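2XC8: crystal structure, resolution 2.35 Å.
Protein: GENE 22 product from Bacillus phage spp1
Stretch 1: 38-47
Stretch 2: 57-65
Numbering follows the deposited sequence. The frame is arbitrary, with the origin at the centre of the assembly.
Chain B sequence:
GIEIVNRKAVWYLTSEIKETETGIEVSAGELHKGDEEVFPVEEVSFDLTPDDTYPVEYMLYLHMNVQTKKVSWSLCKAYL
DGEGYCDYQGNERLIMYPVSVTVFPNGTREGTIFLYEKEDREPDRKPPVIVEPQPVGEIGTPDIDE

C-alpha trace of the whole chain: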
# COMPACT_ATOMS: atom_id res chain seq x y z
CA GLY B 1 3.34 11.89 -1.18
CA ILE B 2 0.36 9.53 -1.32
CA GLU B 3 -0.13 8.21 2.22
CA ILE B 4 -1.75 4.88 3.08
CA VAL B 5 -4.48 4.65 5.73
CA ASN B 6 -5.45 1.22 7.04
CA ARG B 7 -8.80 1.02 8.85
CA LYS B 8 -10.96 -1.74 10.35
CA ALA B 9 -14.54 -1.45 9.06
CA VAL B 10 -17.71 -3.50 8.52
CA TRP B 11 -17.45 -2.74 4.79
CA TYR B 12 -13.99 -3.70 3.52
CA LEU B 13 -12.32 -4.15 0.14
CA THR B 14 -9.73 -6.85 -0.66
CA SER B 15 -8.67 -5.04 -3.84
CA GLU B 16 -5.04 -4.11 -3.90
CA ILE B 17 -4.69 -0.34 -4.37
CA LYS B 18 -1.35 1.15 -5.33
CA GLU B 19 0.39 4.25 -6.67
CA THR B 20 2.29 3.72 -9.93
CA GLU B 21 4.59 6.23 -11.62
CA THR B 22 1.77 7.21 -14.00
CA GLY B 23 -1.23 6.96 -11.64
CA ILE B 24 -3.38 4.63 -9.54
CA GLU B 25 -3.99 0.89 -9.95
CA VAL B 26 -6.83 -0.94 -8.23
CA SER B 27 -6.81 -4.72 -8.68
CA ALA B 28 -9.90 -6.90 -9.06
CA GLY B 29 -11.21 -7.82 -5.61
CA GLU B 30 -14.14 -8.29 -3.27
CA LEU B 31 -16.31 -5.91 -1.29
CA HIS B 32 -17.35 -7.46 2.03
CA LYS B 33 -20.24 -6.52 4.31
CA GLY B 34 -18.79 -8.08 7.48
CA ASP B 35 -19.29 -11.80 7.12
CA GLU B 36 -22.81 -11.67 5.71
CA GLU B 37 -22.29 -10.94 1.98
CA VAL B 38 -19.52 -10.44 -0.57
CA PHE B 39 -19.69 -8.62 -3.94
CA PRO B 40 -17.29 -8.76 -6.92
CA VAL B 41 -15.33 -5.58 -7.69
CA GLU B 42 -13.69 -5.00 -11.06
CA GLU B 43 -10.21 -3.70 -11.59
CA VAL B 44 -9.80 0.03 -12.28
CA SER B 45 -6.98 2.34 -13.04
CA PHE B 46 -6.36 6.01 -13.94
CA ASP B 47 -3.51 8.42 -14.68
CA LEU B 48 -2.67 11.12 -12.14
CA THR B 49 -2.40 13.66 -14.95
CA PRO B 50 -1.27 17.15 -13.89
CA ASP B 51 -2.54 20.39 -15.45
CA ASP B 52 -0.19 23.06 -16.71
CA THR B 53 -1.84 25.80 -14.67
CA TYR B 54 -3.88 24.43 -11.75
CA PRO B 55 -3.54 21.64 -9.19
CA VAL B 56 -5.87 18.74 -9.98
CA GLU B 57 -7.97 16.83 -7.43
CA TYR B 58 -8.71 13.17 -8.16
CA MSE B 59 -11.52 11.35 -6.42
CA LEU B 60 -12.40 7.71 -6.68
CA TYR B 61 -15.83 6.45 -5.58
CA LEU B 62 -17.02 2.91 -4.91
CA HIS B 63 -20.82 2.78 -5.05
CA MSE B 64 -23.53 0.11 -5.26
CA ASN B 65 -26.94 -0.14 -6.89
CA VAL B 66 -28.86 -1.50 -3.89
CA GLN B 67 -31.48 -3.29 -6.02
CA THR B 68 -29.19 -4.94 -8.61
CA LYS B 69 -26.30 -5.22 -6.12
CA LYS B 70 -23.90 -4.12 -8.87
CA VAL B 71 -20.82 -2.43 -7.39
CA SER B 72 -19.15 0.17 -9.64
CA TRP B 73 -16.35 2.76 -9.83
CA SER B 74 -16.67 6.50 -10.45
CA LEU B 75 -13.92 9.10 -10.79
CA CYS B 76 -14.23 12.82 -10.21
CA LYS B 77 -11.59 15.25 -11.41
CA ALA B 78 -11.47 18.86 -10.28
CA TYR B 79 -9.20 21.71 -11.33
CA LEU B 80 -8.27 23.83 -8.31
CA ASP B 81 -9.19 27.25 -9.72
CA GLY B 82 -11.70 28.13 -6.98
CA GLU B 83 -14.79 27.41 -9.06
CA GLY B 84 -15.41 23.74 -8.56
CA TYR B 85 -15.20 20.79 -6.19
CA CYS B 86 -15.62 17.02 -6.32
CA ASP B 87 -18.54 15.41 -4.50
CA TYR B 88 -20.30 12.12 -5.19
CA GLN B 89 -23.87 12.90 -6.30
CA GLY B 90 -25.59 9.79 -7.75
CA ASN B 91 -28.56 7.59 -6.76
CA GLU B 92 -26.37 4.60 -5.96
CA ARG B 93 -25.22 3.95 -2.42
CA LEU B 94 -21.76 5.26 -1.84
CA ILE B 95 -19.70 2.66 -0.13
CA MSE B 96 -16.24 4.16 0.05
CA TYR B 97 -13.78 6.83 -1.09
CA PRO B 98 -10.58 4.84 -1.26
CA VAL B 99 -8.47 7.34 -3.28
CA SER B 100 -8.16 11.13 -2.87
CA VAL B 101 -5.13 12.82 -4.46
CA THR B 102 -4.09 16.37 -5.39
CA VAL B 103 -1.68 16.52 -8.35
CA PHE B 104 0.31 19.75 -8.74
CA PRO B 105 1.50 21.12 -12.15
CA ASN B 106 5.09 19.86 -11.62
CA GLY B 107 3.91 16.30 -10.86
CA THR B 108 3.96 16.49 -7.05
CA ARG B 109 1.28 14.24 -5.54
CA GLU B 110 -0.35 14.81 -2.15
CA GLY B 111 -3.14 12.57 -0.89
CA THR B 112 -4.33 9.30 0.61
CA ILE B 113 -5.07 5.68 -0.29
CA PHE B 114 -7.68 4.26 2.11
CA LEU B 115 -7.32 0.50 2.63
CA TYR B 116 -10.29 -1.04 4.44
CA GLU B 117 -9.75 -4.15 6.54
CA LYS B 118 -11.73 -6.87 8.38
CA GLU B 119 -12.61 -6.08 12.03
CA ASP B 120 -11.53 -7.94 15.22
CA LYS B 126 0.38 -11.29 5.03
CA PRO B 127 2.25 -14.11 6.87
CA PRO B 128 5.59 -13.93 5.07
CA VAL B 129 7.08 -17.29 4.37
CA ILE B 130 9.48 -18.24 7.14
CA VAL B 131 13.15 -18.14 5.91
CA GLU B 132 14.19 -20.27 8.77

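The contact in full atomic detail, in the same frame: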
# COMPACT_ATOMS: atom_id res chain seq x y z
N VAL B 38 -20.65 -10.85 0.21
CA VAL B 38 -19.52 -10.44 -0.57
C VAL B 38 -19.93 -10.11 -2.01
O VAL B 38 -20.72 -10.77 -2.56
CB VAL B 38 -18.51 -11.57 -0.62
CG1 VAL B 38 -17.29 -11.21 -1.34
CG2 VAL B 38 -18.27 -12.11 0.72
N PHE B 39 -19.35 -9.07 -2.59
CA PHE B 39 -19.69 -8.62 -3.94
C PHE B 39 -18.42 -8.49 -4.78
O PHE B 39 -17.39 -8.03 -4.27
CB PHE B 39 -20.40 -7.26 -3.87
CG PHE B 39 -21.54 -7.21 -2.88
CD1 PHE B 39 -22.84 -7.53 -3.27
CD2 PHE B 39 -21.32 -6.82 -1.55
CE1 PHE B 39 -23.89 -7.48 -2.36
CE2 PHE B 39 -22.37 -6.77 -0.64
CZ PHE B 39 -23.66 -7.10 -1.05
N PRO B 40 -18.48 -8.89 -6.07
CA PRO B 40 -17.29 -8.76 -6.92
C PRO B 40 -17.01 -7.31 -7.33
O PRO B 40 -17.94 -6.58 -7.67
CB PRO B 40 -17.63 -9.62 -8.14
CG PRO B 40 -19.11 -9.63 -8.20
CD PRO B 40 -19.60 -9.53 -6.78
N VAL B 41 -15.74 -6.92 -7.30
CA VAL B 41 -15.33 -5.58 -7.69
C VAL B 41 -14.29 -5.67 -8.81
O VAL B 41 -13.26 -6.33 -8.66
CB VAL B 41 -14.77 -4.77 -6.49
CG1 VAL B 41 -14.25 -3.41 -6.93
CG2 VAL B 41 -15.83 -4.60 -5.41
N GLU B 42 -14.58 -5.02 -9.91
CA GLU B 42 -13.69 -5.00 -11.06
C GLU B 42 -12.44 -4.14 -10.89
O GLU B 42 -12.40 -3.20 -10.12
CB GLU B 42 -14.46 -4.67 -12.34
CG GLU B 42 -14.92 -3.22 -12.43
CD GLU B 42 -16.05 -2.96 -13.44
OE1 GLU B 42 -15.76 -3.00 -14.63
OE2 GLU B 42 -17.19 -2.69 -13.04
N GLU B 43 -11.39 -4.50 -11.56
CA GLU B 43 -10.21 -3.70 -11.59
C GLU B 43 -10.50 -2.29 -12.15
O GLU B 43 -11.43 -2.09 -12.84
CB GLU B 43 -9.09 -4.47 -12.31
CG GLU B 43 -8.91 -4.18 -13.76
CD GLU B 43 -7.89 -5.06 -14.51
OE1 GLU B 43 -7.57 -6.17 -14.11
OE2 GLU B 43 -7.40 -4.62 -15.54
N VAL B 44 -9.70 -1.33 -11.78
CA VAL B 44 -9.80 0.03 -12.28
C VAL B 44 -8.47 0.71 -12.15
O VAL B 44 -7.76 0.51 -11.23
CB VAL B 44 -10.90 0.86 -11.55
CG1 VAL B 44 -10.54 1.17 -10.15
CG2 VAL B 44 -11.20 2.08 -12.28
N SER B 45 -8.14 1.52 -13.12
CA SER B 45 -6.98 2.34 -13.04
C SER B 45 -7.12 3.69 -13.74
O SER B 45 -7.94 3.83 -14.60
CB SER B 45 -5.74 1.54 -13.46
OG SER B 45 -5.65 1.37 -14.82
N PHE B 46 -6.34 4.68 -13.34
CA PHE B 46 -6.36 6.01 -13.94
C PHE B 46 -5.03 6.74 -13.77
O PHE B 46 -4.32 6.53 -12.79
CB PHE B 46 -7.53 6.85 -13.39
CG PHE B 46 -7.48 7.10 -11.91
CD1 PHE B 46 -6.91 8.26 -11.40
CD2 PHE B 46 -8.03 6.18 -11.01
CE1 PHE B 46 -6.87 8.50 -10.02
CE2 PHE B 46 -8.00 6.41 -9.64
CZ PHE B 46 -7.42 7.58 -9.14
N ASP B 47 -4.71 7.59 -14.74
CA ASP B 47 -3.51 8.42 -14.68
C ASP B 47 -3.71 9.59 -13.73
O ASP B 47 -4.80 10.17 -13.67
CB ASP B 47 -3.14 8.95 -16.07
CG ASP B 47 -2.82 7.85 -17.07
OD1 ASP B 47 -2.26 6.81 -16.66
OD2 ASP B 47 -3.12 8.03 -18.27
N GLU B 57 -7.48 17.76 -8.45
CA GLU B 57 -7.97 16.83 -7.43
C GLU B 57 -8.60 15.61 -8.09
O GLU B 57 -9.48 15.74 -8.94
CB GLU B 57 -9.00 17.51 -6.53
CG GLU B 57 -8.43 18.59 -5.61
CD GLU B 57 -9.49 19.23 -4.74
OE1 GLU B 57 -10.68 19.27 -5.14
OE2 GLU B 57 -9.14 19.70 -3.64
N TYR B 58 -8.15 14.43 -7.68
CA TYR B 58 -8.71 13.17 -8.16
C TYR B 58 -9.46 12.46 -7.04
O TYR B 58 -8.93 12.29 -5.94
CB TYR B 58 -7.62 12.27 -8.73
CG TYR B 58 -7.09 12.72 -10.06
CD1 TYR B 58 -7.71 12.34 -11.25
CD2 TYR B 58 -5.96 13.53 -10.14
CE1 TYR B 58 -7.23 12.76 -12.48
CE2 TYR B 58 -5.46 13.96 -11.36
CZ TYR B 58 -6.10 13.57 -12.53
OH TYR B 58 -5.62 13.98 -13.75
N MSE B 59 -10.67 12.03 -7.34
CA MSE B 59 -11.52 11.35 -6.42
C MSE B 59 -12.17 10.10 -6.92
O MSE B 59 -12.89 10.10 -7.87
CB MSE B 59 -12.60 12.29 -5.96
CG MSE B 59 -12.72 12.35 -4.51
SE MSE B 59 -11.85 13.82 -3.69
CE MSE B 59 -13.43 14.77 -3.41
N LEU B 60 -11.89 9.01 -6.25
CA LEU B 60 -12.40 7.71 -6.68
C LEU B 60 -13.52 7.24 -5.75
O LEU B 60 -13.35 7.20 -4.53
CB LEU B 60 -11.27 6.69 -6.74
CG LEU B 60 -11.56 5.28 -7.29
CD1 LEU B 60 -11.89 5.30 -8.78
CD2 LEU B 60 -10.37 4.37 -7.03
N TYR B 61 -14.66 6.89 -6.34
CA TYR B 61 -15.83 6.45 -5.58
C TYR B 61 -16.18 4.99 -5.86
O TYR B 61 -16.17 4.55 -7.01
CB TYR B 61 -17.05 7.33 -5.91
CG TYR B 61 -16.81 8.82 -5.81
CD1 TYR B 61 -16.54 9.42 -4.58
CD2 TYR B 61 -16.88 9.63 -6.94
CE1 TYR B 61 -16.33 10.80 -4.48
CE2 TYR B 61 -16.67 11.00 -6.85
CZ TYR B 61 -16.39 11.58 -5.62
OH TYR B 61 -16.18 12.94 -5.54
N LEU B 62 -16.48 4.25 -4.79
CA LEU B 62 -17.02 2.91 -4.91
C LEU B 62 -18.47 2.92 -4.42
O LEU B 62 -18.73 3.15 -3.24
CB LEU B 62 -16.19 1.89 -4.12
CG LEU B 62 -16.49 0.40 -4.31
CD1 LEU B 62 -16.06 -0.08 -5.69
CD2 LEU B 62 -15.83 -0.43 -3.22
N HIS B 63 -19.40 2.71 -5.35
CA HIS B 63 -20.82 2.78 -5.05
C HIS B 63 -21.57 1.54 -5.54
O HIS B 63 -21.09 0.83 -6.42
CB HIS B 63 -21.43 4.04 -5.67
CG HIS B 63 -21.05 4.26 -7.10
ND1 HIS B 63 -21.74 3.69 -8.14
CD2 HIS B 63 -20.05 4.98 -7.65
CE1 HIS B 63 -21.17 4.05 -9.28
NE2 HIS B 63 -20.15 4.83 -9.01
N MSE B 64 -22.74 1.30 -4.96
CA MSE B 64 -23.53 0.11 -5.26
C MSE B 64 -24.99 0.41 -5.58
O MSE B 64 -25.62 1.26 -4.93
CB MSE B 64 -23.48 -0.86 -4.09
CG MSE B 64 -24.18 -2.20 -4.34
SE MSE B 64 -24.55 -3.18 -2.69
CE MSE B 64 -22.72 -3.44 -2.09
N ASN B 65 -25.53 -0.28 -6.58
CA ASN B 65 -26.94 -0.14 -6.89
C ASN B 65 -27.56 -1.14 -5.93
O ASN B 65 -27.34 -2.34 -6.06
CB ASN B 65 -27.24 -0.51 -8.35
CG ASN B 65 -28.72 -0.47 -8.69
OD1 ASN B 65 -29.55 -1.12 -8.04
ND2 ASN B 65 -29.07 0.27 -9.73

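The two stretches pack face to face through apolar and aromatic side chains, with no hydrogen bond between them, so that packing, almost all of it between side chains, holds together strands whose backbones lie too far apart to pair. The axes of strands 44-47 and 57-64 approach no closer than 10.1 Å and run almost exactly antiparallel, at 173°. Along the two stretches F39 lies across from M64, V41 from L62, and F46 from Y58; the CA atoms of F39 and M64 are 9.6 Å apart, those of V41 and L62 9.1 Å, and those of F46 and Y58 9.5 Å, a gap that the side chains fill from both sides.

Alternation along the strands supplies the surface. In stretch 2, Y58, L60, L62 and M64 all direct their CA-to-CB bonds toward stretch 1, whereas M59 points away and Y61 and H63 make no contact with it. In stretch 1, F39 and V41 point inward from the first strand; the loop residues E42 and E43 take no part, and V44 and F46 resume the inward pattern in the second. The exposed glutamates can keep their charged carboxylates out of the apolar layer.

At one end, M64, present as selenomethionine, lays the tip of its long, flexible side chain over one face of the F39 ring; both residues are buried. Its CE is 3.6 Å from F39 CE2 and sits nearly above the ring centre, 15° off the normal, in a CH-pi contact; the selenium is also over this face, 4.5 Å from the F39 ring centroid. An unbranched chain with a polarizable atom near its end suits such a flat aromatic surface.

The middle is aliphatic. V41 CG1 meets L62 CD1 at 4.0 Å, and V44 CG1 reaches L60 CD2 at a looser 4.5 Å. The short, branched valines from one side are met by longer leucines from the other, both in the t, p rotamer. All four are buried, as suits side chains with no polar group to satisfy.

At the other end, L60 CD2 also touches the edge of the partly exposed F46 ring, 4.1 Å from CE2, while F46 CE1 lies 4.1 Å from Y58 CB. The F46 and Y58 rings are near parallel, with planes at 27°, but slid apart, their centroids separated by 5.9 Å, so they barely overlap. Tyrosine fits this buried place because its ring can pack against apolar neighbours while its OH is hydrogen-bonded to a residue just outside the stretches. Beside it, D47 contributes its backbone, with O 3.7 Å from Y58 CE1, while its carboxylate end leads away; D47 is exposed, so this charged group can stay out of the apolar layer. In all, the contact buries 397 Å², summed over both sides.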